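Local coordinates for Rbstp0775 protein (Geobacillus stearothermophilus, PDB 1RZ3), which is of unestablished function but is probably an ATP-binding kinase of the phosphoribulokinase/uridine kinase family, within the P-loop NTPase clan, at residues V63-A66 with K67-T71; E75-Y79 with Y80-W84; T186-P189 with I190-A193. All blocks are in the same frame, centred on the assembly; numbering follows the deposited sequence.

The three contacts are local and follow one another along the chain, each shaping a short helical piece around the parallel sheet of a P-loop NTPase fold. Interaction 1 builds the single turn 65-68 and interaction 2 the following helix 75-82; their centres lie about 9 Å apart and they touch, through T71 with E78 and V63 with Q83. Interaction 3, where helix 169-187 passes into helix 189-192, lies about 19 Å from interaction 2 and about 27 Å from interaction 1, centre to centre. It meets interaction 2 where Y80 packs on E187. Helix 169-187 thus ties them together: turn 65-68 and helix 75-82 both bond its R175, and interaction 3 lies at its C-terminal end.

Interaction 1: residues V63-A66 with K67-T71; sequences VERA and KRYHT
K67 meets E64 at the single helical turn 65-68. Its backbone N bonds to E64 O (2.9 Å). With CG anti to its own carbonyl carbon (chi1 -66°), the extended lysine passes obliquely across the glutamate, keeping K67 CG 3.7 Å from E64 CG. E64 OE2 comes within 3.3 Å of K67 CE, yet K67 NZ stays 3.9 Å from that oxygen, a long salt bridge. Lysine suits this exposed edge because its methylenes cover the glutamate stem while its charge answers the carboxylate.

R68 is buried. Its N closes the turn on R65 O, and CG sits between the backbone N and the carbonyl carbon (chi1 58°), sending the chain past V63 until R68 NE meets V63 O at 2.8 Å. The acceptor lies near the guanidinium plane, although the N-H points somewhat off it (142°); R68 CD rests on V63 CG2. A leucine in its place would probably leave V63 O without this donor and Y108 OH without the bond from NH2.

Y69 N makes a weak bond to R65 O. R65 CB meets the edge of the Y69 ring, 3.8 Å from CD2, while the arginine's NH2 continues to H110 O. Water 1 sits 2.7 Å from both A66 O and Y69 O, spanning the end of the turn. T71 sends OG1 to E78.

The turn thus lies between several elements: helix 75-82, reached through E78; helix 169-187, whose R175 bonds to R68 O; and the antiparallel pair 102-109 and 114-121, met through Y108 on the first strand and H110 and D113 in the connection between them.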
loop_
_atom_site.group_PDB
_atom_site.type_symbol
_atom_site.label_atom_id
_atom_site.label_comp_id
_atom_site.label_asym_id
_atom_site.label_seq_id
_atom_site.Cartn_x
_atom_site.Cartn_y
_atom_site.Cartn_z
ATOM N N VAL A 63 2.360 13.262 3.505
ATOM C CA VAL A 63 2.636 14.537 4.149
ATOM C C VAL A 63 1.776 15.660 3.574
ATOM O O VAL A 63 1.106 15.485 2.562
ATOM C CB VAL A 63 4.121 14.919 3.992
ATOM C CG1 VAL A 63 4.997 13.845 4.622
ATOM C CG2 VAL A 63 4.465 15.085 2.512
ATOM N N GLU A 64 1.804 16.814 4.236
ATOM C CA GLU A 64 1.036 17.985 3.810
ATOM C C GLU A 64 1.514 18.490 2.444
ATOM O O GLU A 64 2.653 18.238 2.047
ATOM C CB GLU A 64 1.190 19.099 4.848
ATOM C CG GLU A 64 2.642 19.469 5.098
ATOM C CD GLU A 64 2.830 20.367 6.302
ATOM O OE1 GLU A 64 2.323 21.509 6.285
ATOM O OE2 GLU A 64 3.489 19.925 7.267
ATOM N N ARG A 65 0.643 19.210 1.741
ATOM C CA ARG A 65 0.971 19.751 0.420
ATOM C C ARG A 65 2.287 20.524 0.424
ATOM O O ARG A 65 3.130 20.346 -0.454
ATOM C CB ARG A 65 -0.144 20.682 -0.068
ATOM C CG ARG A 65 -1.479 20.005 -0.319
ATOM C CD ARG A 65 -2.560 21.029 -0.647
ATOM N NE ARG A 65 -3.882 20.413 -0.735
ATOM C CZ ARG A 65 -5.022 21.088 -0.855
ATOM N NH1 ARG A 65 -5.015 22.415 -0.903
ATOM N NH2 ARG A 65 -6.175 20.435 -0.926
ATOM N N ALA A 66 2.453 21.384 1.421
ATOM C CA ALA A 66 3.651 22.202 1.543
ATOM C C ALA A 66 4.947 21.399 1.513
ATOM O O ALA A 66 6.005 21.942 1.190
ATOM C CB ALA A 66 3.581 23.029 2.822
ATOM N N LYS A 67 4.874 20.111 1.839
ATOM C CA LYS A 67 6.071 19.277 1.851
ATOM C C LYS A 67 6.257 18.406 0.610
ATOM O O LYS A 67 7.320 17.819 0.418
ATOM C CB LYS A 67 6.088 18.388 3.098
ATOM C CG LYS A 67 6.219 19.157 4.402
ATOM C CD LYS A 67 6.423 18.222 5.583
ATOM C CE LYS A 67 6.594 19.006 6.876
ATOM N NZ LYS A 67 6.861 18.119 8.041
ATOM N N ARG A 68 5.235 18.321 -0.231
ATOM C CA ARG A 68 5.333 17.499 -1.432
ATOM C C ARG A 68 5.019 18.266 -2.715
ATOM O O ARG A 68 4.981 17.683 -3.797
ATOM C CB ARG A 68 4.418 16.278 -1.298
ATOM C CG ARG A 68 2.962 16.621 -1.060
ATOM C CD ARG A 68 2.203 15.430 -0.497
ATOM N NE ARG A 68 0.828 15.783 -0.163
ATOM C CZ ARG A 68 -0.155 15.864 -1.050
ATOM N NH1 ARG A 68 0.084 15.605 -2.326
ATOM N NH2 ARG A 68 -1.373 16.215 -0.661
ATOM N N TYR A 69 4.794 19.572 -2.584
ATOM C CA TYR A 69 4.507 20.442 -3.725
ATOM C C TYR A 69 5.331 21.724 -3.610
ATOM O O TYR A 69 5.632 22.173 -2.507
ATOM C CB TYR A 69 3.023 20.817 -3.776
ATOM C CG TYR A 69 2.091 19.702 -4.191
ATOM C CD1 TYR A 69 2.232 19.070 -5.427
ATOM C CD2 TYR A 69 1.048 19.301 -3.361
ATOM C CE1 TYR A 69 1.351 18.064 -5.825
ATOM C CE2 TYR A 69 0.162 18.299 -3.750
ATOM C CZ TYR A 69 0.319 17.686 -4.982
ATOM O OH TYR A 69 -0.560 16.700 -5.366
ATOM N N HIS A 70 5.692 22.306 -4.751
ATOM C CA HIS A 70 6.469 23.545 -4.778
ATOM C C HIS A 70 7.706 23.485 -3.888
ATOM O O HIS A 70 8.015 24.441 -3.176
ATOM C CB HIS A 70 5.596 24.720 -4.336
ATOM C CG HIS A 70 4.310 24.829 -5.090
ATOM N ND1 HIS A 70 4.261 24.992 -6.458
ATOM C CD2 HIS A 70 3.024 24.780 -4.670
ATOM C CE1 HIS A 70 3.000 25.040 -6.849
ATOM N NE2 HIS A 70 2.229 24.912 -5.783
ATOM N N THR A 71 8.410 22.360 -3.936
ATOM C CA THR A 71 9.615 22.165 -3.138
ATOM C C THR A 71 10.836 22.581 -3.949
ATOM O O THR A 71 11.935 22.713 -3.413
ATOM C CB THR A 71 9.792 20.685 -2.754
ATOM O OG1 THR A 71 9.957 19.906 -3.945
ATOM C CG2 THR A 71 8.576 20.176 -1.987
HETATM O O HOH W 1 6.632 23.908 -0.625
#

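Interaction 2: residues E75-Y79 with Y80-W84; sequences EWFEY and YYLQW
F77 has CG anti to the backbone N (chi1 -172°), whereas Y81, four residues on, has CG anti to the carbonyl carbon (chi1 -77°), and these two settings bring the rings together along helix 75-82. Y81 CB stands over the face of the F77 ring, 4.2 Å from its centroid, in a CH-pi contact. The tyrosine ring follows, with Y81 CD2 3.5 Å from F77 CE1 and the planes inclined at 43°. W76 CZ3 reaches Y81 CE2 at 4.1 Å, so this tyrosine touches both aromatic side chains of the preceding turn and still sends its OH to Y182 of helix 169-187.

Regular helical bonds, such as Y81 N to F77 O, give way at the C-terminal end to a wider pi-type turn. There E78 O draws weak bonds from both L82 N and Q83 N, while L82 CG packs against F77 CE2.

On another flank the Q83 amide comes to the edge of the Y79 ring, NE2 lying 3.5 Å from CE1. Aromatic rings suit the buried side of this helix because their faces and edges can meet other rings, Y176 of helix 169-187 for Y79 and F134 for Y80, both edge-to-face. W84, whose NE1 bonds to M58 O, lies alongside Y79. Y79 O is buried with no polar partner, and the edge of the W84 indole covers it instead, CZ3 standing 3.4 Å from that oxygen.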
loop_
_atom_site.group_PDB
_atom_site.type_symbol
_atom_site.label_atom_id
_atom_site.label_comp_id
_atom_site.label_asym_id
_atom_site.label_seq_id
_atom_site.Cartn_x
_atom_site.Cartn_y
_atom_site.Cartn_z
ATOM N N GLU A 75 8.724 17.109 -10.016
ATOM C CA GLU A 75 7.556 16.455 -9.448
ATOM C C GLU A 75 7.669 14.948 -9.241
ATOM O O GLU A 75 7.081 14.415 -8.295
ATOM C CB GLU A 75 6.315 16.794 -10.278
ATOM C CG GLU A 75 5.956 18.276 -10.216
ATOM C CD GLU A 75 4.474 18.530 -10.418
ATOM O OE1 GLU A 75 3.661 17.916 -9.695
ATOM O OE2 GLU A 75 4.118 19.349 -11.292
ATOM N N TRP A 76 8.417 14.253 -10.095
ATOM C CA TRP A 76 8.551 12.809 -9.924
ATOM C C TRP A 76 9.239 12.519 -8.596
ATOM O O TRP A 76 8.893 11.566 -7.890
ATOM C CB TRP A 76 9.367 12.181 -11.061
ATOM C CG TRP A 76 10.855 12.410 -10.957
ATOM C CD1 TRP A 76 11.573 13.428 -11.522
ATOM C CD2 TRP A 76 11.796 11.614 -10.223
ATOM N NE1 TRP A 76 12.903 13.312 -11.187
ATOM C CE2 TRP A 76 13.068 12.210 -10.390
ATOM C CE3 TRP A 76 11.689 10.455 -9.439
ATOM C CZ2 TRP A 76 14.227 11.685 -9.801
ATOM C CZ3 TRP A 76 12.848 9.932 -8.850
ATOM C CH2 TRP A 76 14.098 10.551 -9.038
ATOM N N PHE A 77 10.214 13.357 -8.263
ATOM C CA PHE A 77 10.981 13.216 -7.033
ATOM C C PHE A 77 10.118 13.522 -5.810
ATOM O O PHE A 77 10.246 12.867 -4.774
ATOM C CB PHE A 77 12.183 14.163 -7.069
ATOM C CG PHE A 77 13.150 13.965 -5.938
ATOM C CD1 PHE A 77 14.234 13.107 -6.075
ATOM C CD2 PHE A 77 12.972 14.634 -4.734
ATOM C CE1 PHE A 77 15.134 12.915 -5.028
ATOM C CE2 PHE A 77 13.866 14.450 -3.678
ATOM C CZ PHE A 77 14.950 13.587 -3.826
ATOM N N GLU A 78 9.255 14.527 -5.931
ATOM C CA GLU A 78 8.368 14.916 -4.837
ATOM C C GLU A 78 7.402 13.772 -4.542
ATOM O O GLU A 78 7.153 13.420 -3.387
ATOM C CB GLU A 78 7.552 16.158 -5.214
ATOM C CG GLU A 78 8.374 17.378 -5.606
ATOM C CD GLU A 78 7.521 18.615 -5.803
ATOM O OE1 GLU A 78 6.472 18.517 -6.469
ATOM O OE2 GLU A 78 7.901 19.692 -5.298
ATOM N N TYR A 79 6.855 13.202 -5.608
ATOM C CA TYR A 79 5.898 12.112 -5.501
ATOM C C TYR A 79 6.513 10.818 -4.964
ATOM O O TYR A 79 5.945 10.173 -4.080
ATOM C CB TYR A 79 5.257 11.878 -6.874
ATOM C CG TYR A 79 4.220 10.771 -6.938
ATOM C CD1 TYR A 79 3.289 10.590 -5.918
ATOM C CD2 TYR A 79 4.135 9.943 -8.060
ATOM C CE1 TYR A 79 2.292 9.609 -6.015
ATOM C CE2 TYR A 79 3.148 8.968 -8.166
ATOM C CZ TYR A 79 2.232 8.807 -7.144
ATOM O OH TYR A 79 1.250 7.855 -7.269
ATOM N N TYR A 80 7.683 10.447 -5.471
ATOM C CA TYR A 80 8.310 9.207 -5.033
ATOM C C TYR A 80 9.069 9.267 -3.707
ATOM O O TYR A 80 9.002 8.330 -2.906
ATOM C CB TYR A 80 9.263 8.679 -6.111
ATOM C CG TYR A 80 9.763 7.277 -5.824
ATOM C CD1 TYR A 80 8.951 6.165 -6.062
ATOM C CD2 TYR A 80 11.020 7.066 -5.253
ATOM C CE1 TYR A 80 9.371 4.883 -5.736
ATOM C CE2 TYR A 80 11.452 5.787 -4.922
ATOM C CZ TYR A 80 10.622 4.699 -5.165
ATOM O OH TYR A 80 11.037 3.434 -4.831
ATOM N N TYR A 81 9.787 10.361 -3.470
ATOM C CA TYR A 81 10.600 10.481 -2.258
ATOM C C TYR A 81 10.097 11.368 -1.127
ATOM O O TYR A 81 10.423 11.129 0.036
ATOM C CB TYR A 81 12.009 10.950 -2.632
ATOM C CG TYR A 81 12.890 9.872 -3.210
ATOM C CD1 TYR A 81 13.286 8.786 -2.434
ATOM C CD2 TYR A 81 13.338 9.943 -4.528
ATOM C CE1 TYR A 81 14.107 7.793 -2.951
ATOM C CE2 TYR A 81 14.166 8.956 -5.059
ATOM C CZ TYR A 81 14.545 7.883 -4.260
ATOM O OH TYR A 81 15.353 6.897 -4.765
ATOM N N LEU A 82 9.313 12.387 -1.449
ATOM C CA LEU A 82 8.845 13.297 -0.411
ATOM C C LEU A 82 7.402 13.136 0.041
ATOM O O LEU A 82 7.068 13.511 1.164
ATOM C CB LEU A 82 9.066 14.745 -0.865
ATOM C CG LEU A 82 10.491 15.074 -1.327
ATOM C CD1 LEU A 82 10.580 16.554 -1.669
ATOM C CD2 LEU A 82 11.493 14.707 -0.241
ATOM N N GLN A 83 6.548 12.588 -0.817
ATOM C CA GLN A 83 5.137 12.434 -0.472
ATOM C C GLN A 83 4.897 11.587 0.780
ATOM O O GLN A 83 3.919 11.803 1.508
ATOM C CB GLN A 83 4.362 11.858 -1.659
ATOM C CG GLN A 83 2.858 11.827 -1.437
ATOM C CD GLN A 83 2.082 12.071 -2.711
ATOM O OE1 GLN A 83 2.304 13.067 -3.397
ATOM N NE2 GLN A 83 1.162 11.167 -3.033
ATOM N N TRP A 84 5.774 10.614 1.012
ATOM C CA TRP A 84 5.688 9.751 2.190
ATOM C C TRP A 84 6.966 9.907 3.003
ATOM O O TRP A 84 8.057 9.969 2.436
ATOM C CB TRP A 84 5.562 8.274 1.793
ATOM C CG TRP A 84 4.226 7.890 1.270
ATOM C CD1 TRP A 84 3.151 7.466 1.997
ATOM C CD2 TRP A 84 3.794 7.949 -0.091
ATOM N NE1 TRP A 84 2.072 7.260 1.170
ATOM C CE2 TRP A 84 2.438 7.549 -0.118
ATOM C CE3 TRP A 84 4.419 8.304 -1.293
ATOM C CZ2 TRP A 84 1.696 7.494 -1.301
ATOM C CZ3 TRP A 84 3.681 8.250 -2.472
ATOM C CH2 TRP A 84 2.335 7.848 -2.466
#

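Interaction 3: residues T186-P189 with I190-A193; sequences TEEP and IKRA
E188 takes left-handed backbone angles (phi 45°, psi 56°) at the kink where helix 169-187 gives way to the short helix 189-192, leaving the first helix and serving as N-cap position of the second. Its carbonyl starts the new helix: R192 N bonds to E188 O at 3.0 Å, and K191 N adds a weak bond. One residue on, A193 N reaches P189 O at 2.9 Å. Proline fits the first turn well, since it needs no N-H there and its ring holds phi near the helical value. That ring also packs on Y149 of strand 146-150 and on Y183 and L184 of the preceding helix.

R192 reaches back across the kink. Its CG lies anti to the carbonyl carbon (chi1 -74°) and the chain is extended to NE, which meets E187 O edge-on at 2.7 Å, a weak bond because the N-H is poorly aimed. E187 OE1 is 4.1 Å from R192 NE but well out of the guanidinium plane, so the charges are merely near each other; this carboxylate is engaged by R141 and by K138 N.

E188 and K191 extend alongside each other in the same direction, with E188 OE2 3.2 Å from K191 CE. The lysine bends at its last two torsions, and K191 NZ ends 4.4 Å from E188 OE2, too far apart to count as a salt bridge. Glutamate and lysine suit this surface position, where their charged ends can meet solvent; one water bridges the two helices. Water 2 donates to T186 O at 2.8 Å, makes a weak bond to E188 OE1, and accepts from R192 NH2 at 3.0 Å.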
loop_
_atom_site.group_PDB
_atom_site.type_symbol
_atom_site.label_atom_id
_atom_site.label_comp_id
_atom_site.label_asym_id
_atom_site.label_seq_id
_atom_site.Cartn_x
_atom_site.Cartn_y
_atom_site.Cartn_z
ATOM N N THR A 186 13.947 1.003 -10.971
ATOM C CA THR A 186 14.808 0.844 -9.810
ATOM C C THR A 186 14.437 -0.319 -8.889
ATOM O O THR A 186 15.322 -1.014 -8.395
ATOM C CB THR A 186 14.865 2.150 -8.971
ATOM O OG1 THR A 186 13.570 2.447 -8.440
ATOM C CG2 THR A 186 15.317 3.318 -9.836
ATOM N N GLU A 187 13.144 -0.543 -8.666
ATOM C CA GLU A 187 12.715 -1.620 -7.773
ATOM C C GLU A 187 12.147 -2.877 -8.439
ATOM O O GLU A 187 11.975 -3.901 -7.775
ATOM C CB GLU A 187 11.710 -1.073 -6.751
ATOM C CG GLU A 187 12.253 0.078 -5.912
ATOM C CD GLU A 187 13.317 -0.350 -4.905
ATOM O OE1 GLU A 187 13.886 -1.459 -5.040
ATOM O OE2 GLU A 187 13.588 0.436 -3.970
ATOM N N GLU A 188 11.859 -2.811 -9.739
ATOM C CA GLU A 188 11.321 -3.969 -10.462
ATOM C C GLU A 188 10.211 -4.666 -9.665
ATOM O O GLU A 188 10.276 -5.871 -9.410
ATOM C CB GLU A 188 12.446 -4.968 -10.744
ATOM C CG GLU A 188 13.571 -4.420 -11.606
ATOM C CD GLU A 188 14.775 -5.342 -11.644
ATOM O OE1 GLU A 188 15.513 -5.401 -10.637
ATOM O OE2 GLU A 188 14.979 -6.014 -12.677
ATOM N N PRO A 189 9.167 -3.915 -9.281
ATOM C CA PRO A 189 8.040 -4.447 -8.509
ATOM C C PRO A 189 7.312 -5.629 -9.140
ATOM O O PRO A 189 6.796 -6.491 -8.433
ATOM C CB PRO A 189 7.133 -3.229 -8.340
ATOM C CG PRO A 189 7.400 -2.438 -9.593
ATOM C CD PRO A 189 8.902 -2.528 -9.704
ATOM N N ILE A 190 7.263 -5.673 -10.467
ATOM C CA ILE A 190 6.582 -6.770 -11.140
ATOM C C ILE A 190 7.359 -8.072 -10.963
ATOM O O ILE A 190 6.772 -9.133 -10.762
ATOM C CB ILE A 190 6.378 -6.453 -12.640
ATOM C CG1 ILE A 190 5.519 -5.189 -12.768
ATOM C CG2 ILE A 190 5.708 -7.630 -13.341
ATOM C CD1 ILE A 190 5.236 -4.751 -14.195
ATOM N N LYS A 191 8.682 -7.981 -11.018
ATOM C CA LYS A 191 9.539 -9.144 -10.836
ATOM C C LYS A 191 9.568 -9.558 -9.360
ATOM O O LYS A 191 9.630 -10.742 -9.032
ATOM C CB LYS A 191 10.960 -8.812 -11.293
ATOM C CG LYS A 191 11.951 -9.961 -11.161
ATOM C CD LYS A 191 13.381 -9.515 -11.494
ATOM C CE LYS A 191 13.481 -8.882 -12.883
ATOM N NZ LYS A 191 13.101 -9.828 -13.975
ATOM N N ARG A 192 9.520 -8.569 -8.474
ATOM C CA ARG A 192 9.566 -8.826 -7.040
ATOM C C ARG A 192 8.287 -9.394 -6.445
ATOM O O ARG A 192 8.337 -10.118 -5.449
ATOM C CB ARG A 192 9.925 -7.541 -6.291
ATOM C CG ARG A 192 11.378 -7.116 -6.414
ATOM C CD ARG A 192 11.628 -5.842 -5.628
ATOM N NE ARG A 192 13.008 -5.396 -5.761
ATOM C CZ ARG A 192 14.036 -5.938 -5.118
ATOM N NH1 ARG A 192 13.837 -6.949 -4.278
ATOM N NH2 ARG A 192 15.267 -5.481 -5.335
ATOM N N ALA A 193 7.148 -9.068 -7.048
ATOM C CA ALA A 193 5.859 -9.516 -6.534
ATOM C C ALA A 193 5.707 -11.029 -6.413
ATOM O O ALA A 193 6.230 -11.793 -7.226
ATOM C CB ALA A 193 4.722 -8.942 -7.404
HETATM O O HOH W 2 15.594 -3.696 -7.741
#